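Local coordinates for protein adenosine deaminase (Burkholderia ambifaria, PDB 4GXW) that binds a zinc ion and probably hydrolyses the amino group off adenine or a related purine, as an amidohydrolase of the adenosine and AMP deaminase family, at residues Thr122-Gly127 with Val171-Ala176; Ile128-Ala133 with Lys175-Asp180; Asp205-Gly210 with Leu233-Arg238. All coordinates share one frame; numbering follows the deposited sequence.

Interaction 1: residues Thr122-Gly127 with Val171-Ala176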
loop_
_atom_site.group_PDB
_atom_site.type_symbol
_atom_site.label_atom_id
_atom_site.label_comp_id
_atom_site.label_asym_id
_atom_site.label_seq_id
_atom_site.Cartn_x
_atom_site.Cartn_y
_atom_site.Cartn_z
ATOM N N THR A 122 -9.621 3.674 15.694
ATOM C CA THR A 122 -9.029 3.153 16.916
ATOM C C THR A 122 -9.471 3.949 18.147
ATOM O O THR A 122 -9.869 3.370 19.160
ATOM C CB THR A 122 -7.503 3.139 16.792
ATOM O OG1 THR A 122 -7.145 2.269 15.711
ATOM C CG2 THR A 122 -6.858 2.662 18.085
ATOM N N VAL A 123 -9.390 5.270 18.065
ATOM C CA VAL A 123 -9.733 6.111 19.213
ATOM C C VAL A 123 -11.246 6.171 19.457
ATOM O O VAL A 123 -11.706 5.970 20.584
ATOM C CB VAL A 123 -9.163 7.544 19.063
ATOM C CG1 VAL A 123 -9.561 8.403 20.253
ATOM C CG2 VAL A 123 -7.647 7.506 18.927
ATOM N N ARG A 124 -12.015 6.424 18.399
ATOM C CA ARG A 124 -13.453 6.648 18.543
ATOM C C ARG A 124 -14.270 5.368 18.616
ATOM O O ARG A 124 -15.301 5.335 19.281
ATOM C CB ARG A 124 -13.996 7.503 17.395
ATOM C CG ARG A 124 -13.228 8.784 17.105
ATOM C CD ARG A 124 -13.226 9.755 18.268
ATOM N NE ARG A 124 -12.686 11.041 17.832
ATOM C CZ ARG A 124 -12.073 11.920 18.619
ATOM N NH1 ARG A 124 -11.904 11.664 19.910
ATOM N NH2 ARG A 124 -11.622 13.054 18.101
ATOM N N VAL A 125 -13.846 4.330 17.899
ATOM C CA VAL A 125 -14.635 3.102 17.842
ATOM C C VAL A 125 -14.054 2.021 18.757
ATOM O O VAL A 125 -14.770 1.487 19.603
ATOM C CB VAL A 125 -14.823 2.605 16.393
ATOM C CG1 VAL A 125 -15.588 1.294 16.374
ATOM C CG2 VAL A 125 -15.555 3.657 15.573
ATOM N N SER A 126 -12.763 1.721 18.623
ATOM C CA SER A 126 -12.150 0.745 19.527
ATOM C C SER A 126 -12.019 1.278 20.951
ATOM O O SER A 126 -11.954 0.500 21.898
ATOM C CB SER A 126 -10.777 0.291 19.020
ATOM O OG SER A 126 -10.811 -0.038 17.645
ATOM N N GLY A 127 -11.976 2.600 21.101
ATOM C CA GLY A 127 -11.850 3.227 22.410
ATOM C C GLY A 127 -10.467 3.077 23.025
ATOM O O GLY A 127 -10.328 2.915 24.242
ATOM N N VAL A 171 -3.939 15.177 13.184
ATOM C CA VAL A 171 -2.725 15.974 13.169
ATOM C C VAL A 171 -2.413 16.493 14.575
ATOM O O VAL A 171 -1.252 16.498 14.993
ATOM C CB VAL A 171 -2.777 17.116 12.130
ATOM C CG1 VAL A 171 -1.456 17.860 12.103
ATOM C CG2 VAL A 171 -3.078 16.555 10.743
ATOM N N ASP A 172 -3.453 16.899 15.311
ATOM C CA ASP A 172 -3.292 17.302 16.713
ATOM C C ASP A 172 -2.658 16.166 17.534
ATOM O O ASP A 172 -1.712 16.377 18.298
ATOM C CB ASP A 172 -4.643 17.705 17.337
ATOM C CG ASP A 172 -5.197 19.013 16.786
ATOM O OD1 ASP A 172 -4.417 19.833 16.253
ATOM O OD2 ASP A 172 -6.422 19.232 16.914
ATOM N N TRP A 173 -3.186 14.958 17.375
ATOM C CA TRP A 173 -2.630 13.798 18.070
ATOM C C TRP A 173 -1.167 13.574 17.717
ATOM O O TRP A 173 -0.347 13.293 18.592
ATOM C CB TRP A 173 -3.432 12.539 17.742
ATOM C CG TRP A 173 -4.732 12.437 18.466
ATOM C CD1 TRP A 173 -4.998 12.855 19.740
ATOM C CD2 TRP A 173 -5.948 11.870 17.964
ATOM N NE1 TRP A 173 -6.308 12.581 20.058
ATOM C CE2 TRP A 173 -6.912 11.983 18.980
ATOM C CE3 TRP A 173 -6.309 11.272 16.755
ATOM C CZ2 TRP A 173 -8.221 11.523 18.822
ATOM C CZ3 TRP A 173 -7.607 10.815 16.602
ATOM C CH2 TRP A 173 -8.548 10.955 17.622
ATOM N N MET A 174 -0.848 13.688 16.432
ATOM C CA MET A 174 0.515 13.454 15.956
ATOM C C MET A 174 1.495 14.461 16.545
ATOM O O MET A 174 2.588 14.089 16.968
ATOM C CB MET A 174 0.574 13.479 14.428
ATOM C CG MET A 174 -0.126 12.281 13.779
ATOM S SD MET A 174 -0.355 12.470 12.007
ATOM C CE MET A 174 1.345 12.502 11.427
ATOM N N LYS A 175 1.091 15.729 16.579
ATOM C CA LYS A 175 1.915 16.783 17.165
ATOM C C LYS A 175 2.199 16.561 18.650
ATOM O O LYS A 175 3.268 16.930 19.143
ATOM C CB LYS A 175 1.247 18.149 16.972
ATOM C CG LYS A 175 1.351 18.677 15.553
ATOM C CD LYS A 175 0.739 20.070 15.405
ATOM C CE LYS A 175 -0.777 20.008 15.290
ATOM N NZ LYS A 175 -1.361 21.302 14.797
ATOM N N ALA A 176 1.234 15.968 19.353
ATOM C CA ALA A 176 1.336 15.728 20.789
ATOM C C ALA A 176 2.127 14.462 21.108
ATOM O O ALA A 176 2.448 14.199 22.272
ATOM C CB ALA A 176 -0.069 15.644 21.402
#
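Val-123 sits over one face of the Trp-173 indole; the two side chains come from opposite directions. The valine reaches out of helix 119-126 and the indole out of helix 164-176. This is the tight part of the contact. CG2 of Val-123 lies 4.1 Å from the centroid of the six-membered ring of Trp-173. The direction is 22° off the ring normal, so this is a CH-pi contact, set toward the rim of the ring. CG1 of Val-123 lies on the same side, further out along the ring, 3.7 Å from CZ2 of Trp-173. The valine torsion divides the two methyls: CG1 is anti to the backbone N (chi1 179°) and CG2 stands beside that N.

Trp-173 is the larger partner here, and its ring bridges helix backbones whose nearest CA atoms, those of Val-123 and Trp-173, are 10.5 Å apart. The indole also stacks with Tyr-130 of helix 130-148, and Val-123 touches that tyrosine too. The short helix 119-126, which follows strand 110-117 of the TIM barrel, is joined in this way to helices 130-148 and 164-176.

The exposed side belongs to Arg-124. Its chain bends at chi2 (-62°) and carries the guanidinium to the outer end of the indole, where CZ and the nitrogens lie near CZ2 and CH2 of Trp-173. CH2 of Trp-173 sits over the centre of one guanidinium face, 3.8 Å from NH2 of Arg-124. The two planes are 56° apart, so the groups do not stack flat on each other. NE of Arg-124 forms a salt bridge with Glu-166, a residue of the helix that carries Trp-173.

The valine side therefore depends on dispersion and CH-pi contact, while the Glu-166 salt bridge probably steadies the guanidinium beside the indole.

Interaction 2: residues Ile128-Ala133 with Lys175-Asp180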
loop_
_atom_site.group_PDB
_atom_site.type_symbol
_atom_site.label_atom_id
_atom_site.label_comp_id
_atom_site.label_asym_id
_atom_site.label_seq_id
_atom_site.Cartn_x
_atom_site.Cartn_y
_atom_site.Cartn_z
ATOM N N ILE A 128 -9.445 3.096 22.177
ATOM C CA ILE A 128 -8.060 3.045 22.629
ATOM C C ILE A 128 -7.436 4.420 22.418
ATOM O O ILE A 128 -7.407 4.922 21.298
ATOM C CB ILE A 128 -7.257 2.004 21.838
ATOM C CG1 ILE A 128 -7.874 0.610 22.019
ATOM C CG2 ILE A 128 -5.801 2.005 22.282
ATOM C CD1 ILE A 128 -7.263 -0.453 21.119
ATOM N N PRO A 129 -6.960 5.053 23.499
ATOM C CA PRO A 129 -6.393 6.400 23.364
ATOM C C PRO A 129 -5.250 6.460 22.353
ATOM O O PRO A 129 -4.454 5.507 22.256
ATOM C CB PRO A 129 -5.871 6.699 24.773
ATOM C CG PRO A 129 -6.761 5.889 25.671
ATOM C CD PRO A 129 -7.034 4.616 24.905
ATOM N N TYR A 130 -5.189 7.564 21.605
ATOM C CA TYR A 130 -4.186 7.735 20.559
ATOM C C TYR A 130 -2.775 7.425 21.065
ATOM O O TYR A 130 -2.024 6.690 20.427
ATOM C CB TYR A 130 -4.197 9.159 19.960
ATOM C CG TYR A 130 -3.221 9.253 18.819
ATOM C CD1 TYR A 130 -1.885 9.577 19.038
ATOM C CD2 TYR A 130 -3.614 8.949 17.524
ATOM C CE1 TYR A 130 -0.975 9.606 18.009
ATOM C CE2 TYR A 130 -2.713 8.979 16.478
ATOM C CZ TYR A 130 -1.392 9.299 16.721
ATOM O OH TYR A 130 -0.502 9.311 15.668
ATOM N N ALA A 131 -2.406 8.030 22.189
ATOM C CA ALA A 131 -1.039 7.923 22.695
ATOM C C ALA A 131 -0.633 6.471 22.924
ATOM O O ALA A 131 0.481 6.064 22.595
ATOM C CB ALA A 131 -0.877 8.733 23.975
ATOM N N ASP A 132 -1.552 5.687 23.478
ATOM C CA ASP A 132 -1.288 4.274 23.731
ATOM C C ASP A 132 -1.247 3.462 22.446
ATOM O O ASP A 132 -0.428 2.563 22.298
ATOM C CB ASP A 132 -2.332 3.701 24.688
ATOM C CG ASP A 132 -2.339 4.404 26.022
ATOM O OD1 ASP A 132 -1.238 4.755 26.503
ATOM O OD2 ASP A 132 -3.432 4.603 26.587
ATOM N N ALA A 133 -2.139 3.789 21.516
ATOM C CA ALA A 133 -2.180 3.081 20.241
ATOM C C ALA A 133 -0.898 3.318 19.444
ATOM O O ALA A 133 -0.281 2.374 18.940
ATOM C CB ALA A 133 -3.396 3.508 19.439
ATOM N N LYS A 175 1.091 15.729 16.579
ATOM C CA LYS A 175 1.915 16.783 17.165
ATOM C C LYS A 175 2.199 16.561 18.650
ATOM O O LYS A 175 3.268 16.930 19.143
ATOM C CB LYS A 175 1.247 18.149 16.972
ATOM C CG LYS A 175 1.351 18.677 15.553
ATOM C CD LYS A 175 0.739 20.070 15.405
ATOM C CE LYS A 175 -0.777 20.008 15.290
ATOM N NZ LYS A 175 -1.361 21.302 14.797
ATOM N N ALA A 176 1.234 15.968 19.353
ATOM C CA ALA A 176 1.336 15.728 20.789
ATOM C C ALA A 176 2.127 14.462 21.108
ATOM O O ALA A 176 2.448 14.199 22.272
ATOM C CB ALA A 176 -0.069 15.644 21.402
ATOM N N ASN A 177 2.421 13.674 20.077
ATOM C CA ASN A 177 3.093 12.389 20.249
ATOM C C ASN A 177 4.169 12.164 19.200
ATOM O O ASN A 177 4.163 11.146 18.514
ATOM C CB ASN A 177 2.083 11.243 20.150
ATOM C CG ASN A 177 1.086 11.244 21.281
ATOM O OD1 ASN A 177 1.344 10.678 22.349
ATOM N ND2 ASN A 177 -0.064 11.872 21.059
ATOM N N ARG A 178 5.091 13.107 19.060
ATOM C CA ARG A 178 6.070 13.005 17.985
ATOM C C ARG A 178 6.993 11.811 18.177
ATOM O O ARG A 178 7.412 11.496 19.294
ATOM C CB ARG A 178 6.878 14.296 17.841
ATOM C CG ARG A 178 6.083 15.451 17.242
ATOM C CD ARG A 178 6.975 16.668 17.023
ATOM N NE ARG A 178 6.257 17.808 16.456
ATOM C CZ ARG A 178 6.101 18.026 15.153
ATOM N NH1 ARG A 178 6.611 17.181 14.271
ATOM N NH2 ARG A 178 5.436 19.091 14.732
ATOM N N ALA A 179 7.286 11.132 17.075
ATOM C CA ALA A 179 8.195 9.999 17.081
ATOM C C ALA A 179 8.820 9.910 15.706
ATOM O O ALA A 179 8.153 10.178 14.707
ATOM C CB ALA A 179 7.450 8.714 17.407
ATOM N N ASP A 180 10.091 9.522 15.653
ATOM C CA ASP A 180 10.795 9.425 14.378
ATOM C C ASP A 180 10.110 8.467 13.407
ATOM O O ASP A 180 10.188 8.642 12.193
ATOM C CB ASP A 180 12.251 9.000 14.589
ATOM C CG ASP A 180 13.096 10.091 15.225
ATOM O OD1 ASP A 180 12.609 11.235 15.356
ATOM O OD2 ASP A 180 14.255 9.802 15.588
HETATM O O HOH W 1 2.573 7.817 22.105
#
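Tyr-130 and Asn-177 lie alongside each other, pointing opposite ways, and the packing between them is by van der Waals contact. CD1 of Tyr-130 is 3.6 Å from ND2 of Asn-177. The amide approaches the ring obliquely, with the two planes 47° apart. CE1 of Tyr-130 also lies 4.1 Å from CB of Asn-177. The tyrosine ring extends this way because its CG is anti to the backbone N (chi1 -176°). On the other branch of the amide, OD1 of Asn-177 is 3.4 Å from CB of Ala-131. The nearest CA atoms across the contact, those of Ala-131 and Asn-177, are 6.6 Å apart, so the backbones come close where these small groups meet.

The setting is the helical shell of a TIM barrel. Helix 130-148 begins here, with Pro-129 at its N-cap position. Asn-177 lies beyond helix 164-176, on the way to strand 184-188. The start of one barrel helix is therefore set against the exit of the next.

Partners outside the pair bind both side chains and the backbone of Asn-177. ND2 of Asn-177 hydrogen-bonds to O of Trp-173, in the preceding helix, which limits the rotation of the amide. The backbone O of Asn-177 accepts a bond from NE2 of Gln-134. The side-chain O of that same glutamine is bonded to the Tyr-130 hydroxyl, so Gln-134 reaches both sides of the contact.

One water bridges the segments. It donates to O of Ala-131 at 2.8 Å and to OD1 of Asn-177 at 3.1 Å.

Interaction 3: residues Asp205-Gly210 with Leu233-Arg238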
loop_
_atom_site.group_PDB
_atom_site.type_symbol
_atom_site.label_atom_id
_atom_site.label_comp_id
_atom_site.label_asym_id
_atom_site.label_seq_id
_atom_site.Cartn_x
_atom_site.Cartn_y
_atom_site.Cartn_z
ATOM N N ASP A 205 -2.463 21.742 8.162
ATOM C CA ASP A 205 -1.901 21.572 9.493
ATOM C C ASP A 205 -0.747 20.570 9.484
ATOM O O ASP A 205 0.257 20.788 10.161
ATOM C CB ASP A 205 -2.976 21.108 10.486
ATOM C CG ASP A 205 -3.974 22.191 10.836
ATOM O OD1 ASP A 205 -3.839 23.344 10.379
ATOM O OD2 ASP A 205 -4.901 21.877 11.611
ATOM N N ALA A 206 -0.877 19.477 8.736
ATOM C CA ALA A 206 0.181 18.464 8.711
ATOM C C ALA A 206 1.467 19.039 8.142
ATOM O O ALA A 206 2.546 18.848 8.714
ATOM C CB ALA A 206 -0.261 17.249 7.912
ATOM N N ARG A 207 1.335 19.769 7.037
ATOM C CA ARG A 207 2.492 20.359 6.383
ATOM C C ARG A 207 3.108 21.435 7.276
ATOM O O ARG A 207 4.331 21.523 7.391
ATOM C CB ARG A 207 2.142 20.893 4.995
ATOM C CG ARG A 207 1.755 19.769 4.036
ATOM C CD ARG A 207 1.676 20.231 2.592
ATOM N NE ARG A 207 3.000 20.261 1.963
ATOM C CZ ARG A 207 3.536 21.323 1.368
ATOM N NH1 ARG A 207 2.879 22.476 1.304
ATOM N NH2 ARG A 207 4.745 21.233 0.826
ATOM N N ALA A 208 2.272 22.228 7.945
ATOM C CA ALA A 208 2.789 23.259 8.853
ATOM C C ALA A 208 3.529 22.646 10.043
ATOM O O ALA A 208 4.392 23.282 10.651
ATOM C CB ALA A 208 1.662 24.166 9.345
ATOM N N ALA A 209 3.181 21.412 10.378
ATOM C CA ALA A 209 3.804 20.694 11.485
ATOM C C ALA A 209 5.042 19.921 11.029
ATOM O O ALA A 209 5.656 19.212 11.829
ATOM C CB ALA A 209 2.795 19.742 12.129
ATOM N N GLY A 210 5.394 20.043 9.751
ATOM C CA GLY A 210 6.589 19.402 9.223
ATOM C C GLY A 210 6.391 17.988 8.708
ATOM O O GLY A 210 7.364 17.306 8.385
ATOM N N LEU A 233 -3.556 21.384 -4.668
ATOM C CA LEU A 233 -4.158 22.083 -3.536
ATOM C C LEU A 233 -3.574 21.553 -2.228
ATOM O O LEU A 233 -3.056 22.318 -1.411
ATOM C CB LEU A 233 -5.686 21.936 -3.515
ATOM C CG LEU A 233 -6.312 22.678 -2.321
ATOM C CD1 LEU A 233 -6.188 24.194 -2.464
ATOM C CD2 LEU A 233 -7.757 22.252 -2.106
ATOM N N LEU A 234 -3.650 20.243 -2.024
ATOM C CA LEU A 234 -3.157 19.654 -0.782
ATOM C C LEU A 234 -1.630 19.617 -0.749
ATOM O O LEU A 234 -1.035 19.514 0.326
ATOM C CB LEU A 234 -3.726 18.249 -0.568
ATOM C CG LEU A 234 -5.251 18.137 -0.546
ATOM C CD1 LEU A 234 -5.627 16.714 -0.182
ATOM C CD2 LEU A 234 -5.890 19.136 0.424
ATOM N N HIS A 235 -1.005 19.686 -1.926
ATOM C CA HIS A 235 0.454 19.656 -2.061
ATOM C C HIS A 235 1.070 18.350 -1.571
ATOM O O HIS A 235 2.110 18.358 -0.925
ATOM C CB HIS A 235 1.114 20.862 -1.365
ATOM C CG HIS A 235 0.612 22.188 -1.848
ATOM N ND1 HIS A 235 0.751 22.608 -3.154
ATOM C CD2 HIS A 235 -0.041 23.186 -1.204
ATOM C CE1 HIS A 235 0.213 23.806 -3.293
ATOM N NE2 HIS A 235 -0.271 24.181 -2.123
ATOM N N VAL A 236 0.447 17.224 -1.899
ATOM C CA VAL A 236 0.965 15.937 -1.446
ATOM C C VAL A 236 2.344 15.646 -2.028
ATOM O O VAL A 236 2.698 16.100 -3.126
ATOM C CB VAL A 236 0.004 14.757 -1.756
ATOM C CG1 VAL A 236 -1.315 14.946 -1.028
ATOM C CG2 VAL A 236 -0.222 14.600 -3.258
ATOM N N ASP A 237 3.116 14.881 -1.272
ATOM C CA ASP A 237 4.439 14.465 -1.707
ATOM C C ASP A 237 4.409 13.298 -2.673
ATOM O O ASP A 237 5.311 13.144 -3.490
ATOM C CB ASP A 237 5.303 14.140 -0.492
ATOM C CG ASP A 237 5.493 15.332 0.393
ATOM O OD1 ASP A 237 6.257 16.242 -0.011
ATOM O OD2 ASP A 237 4.851 15.418 1.464
ATOM N N ARG A 238 3.388 12.460 -2.555
ATOM C CA ARG A 238 3.160 11.397 -3.527
ATOM C C ARG A 238 1.669 11.105 -3.580
ATOM O O ARG A 238 0.906 11.641 -2.780
ATOM C CB ARG A 238 3.995 10.138 -3.229
ATOM C CG ARG A 238 3.715 9.509 -1.875
ATOM C CD ARG A 238 4.577 8.255 -1.629
ATOM N NE ARG A 238 4.140 7.582 -0.405
ATOM C CZ ARG A 238 4.905 7.299 0.651
ATOM N NH1 ARG A 238 6.201 7.571 0.667
ATOM N NH2 ARG A 238 4.364 6.716 1.707
HETATM O O HOH W 2 2.972 17.489 1.581
HETATM O O HOH W 3 6.549 18.376 1.682
#
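Arg-207 lies across His-235 at about a right angle, and these two residues bury most of the surface of this contact. The arginine leaves helix 200-208 toward the loop that precedes strand 238-239. Its chain bends at chi3 (82°), which turns the guanidinium over the start of the histidine side chain. CB of His-235 sits over one guanidinium face, offset toward the rim, and is 3.6 Å from NH1 of Arg-207. The guanidinium and imidazole planes are 47° apart. NH1 comes to the imidazole obliquely, so this is not a stack.

Backbone oxygens of the loop complete the approach. O of His-235 lies over the same guanidinium face, 3.6 Å from NE of Arg-207. CD of Arg-207 is 3.6 Å from O of Leu-234. Leu-234 is the third residue, and its share is small. Its side chain turns to Tyr-203 of helix 200-208 and lies about 10 Å from the side chain of His-216, a zinc ligand.

Both segments turn through positive phi after a helix. Gly-210 does so in a Schellman motif that ends helix 200-208, and His-235 does so after helix 224-232. The contact thus joins two helix ends in the outer layer of the TIM barrel.

Waters make the polar link. One donates to O of His-235 and to OD2 of Asp-237, both at 2.8 Å, and accepts a weak bond from NE of Arg-207. A second donates to OD1 of Asp-237 at 2.7 Å, with a long, weak bond from NH2 of Arg-207. OD2 of Asp-237 is also held by the backbone N of Thr-213. Arg-207 and Asp-237 are thus linked loosely, through water, and any attraction of their charges is probably weak.

From the N terminus, helix 119-126 comes first, followed by helix 130-148. Interaction 1 opens on the first and interaction 2 on the turn into the second. Both close on helix 164-176 and the residues just after it, and they share Lys-175 and Ala-176. They open and close in the same order, so they cross and neither is nested in the other; each closes a loop through strand 151-159. Interaction 3 comes later and in series, closing a shorter loop that holds strand 212-217 and helix 224-232. It ties helix 200-208 to the loop before strand 238-239. Val-171 packs on Asp-205 and Ala-206, and Arg-178 bonds to O of Ala-209, which joins the two regions.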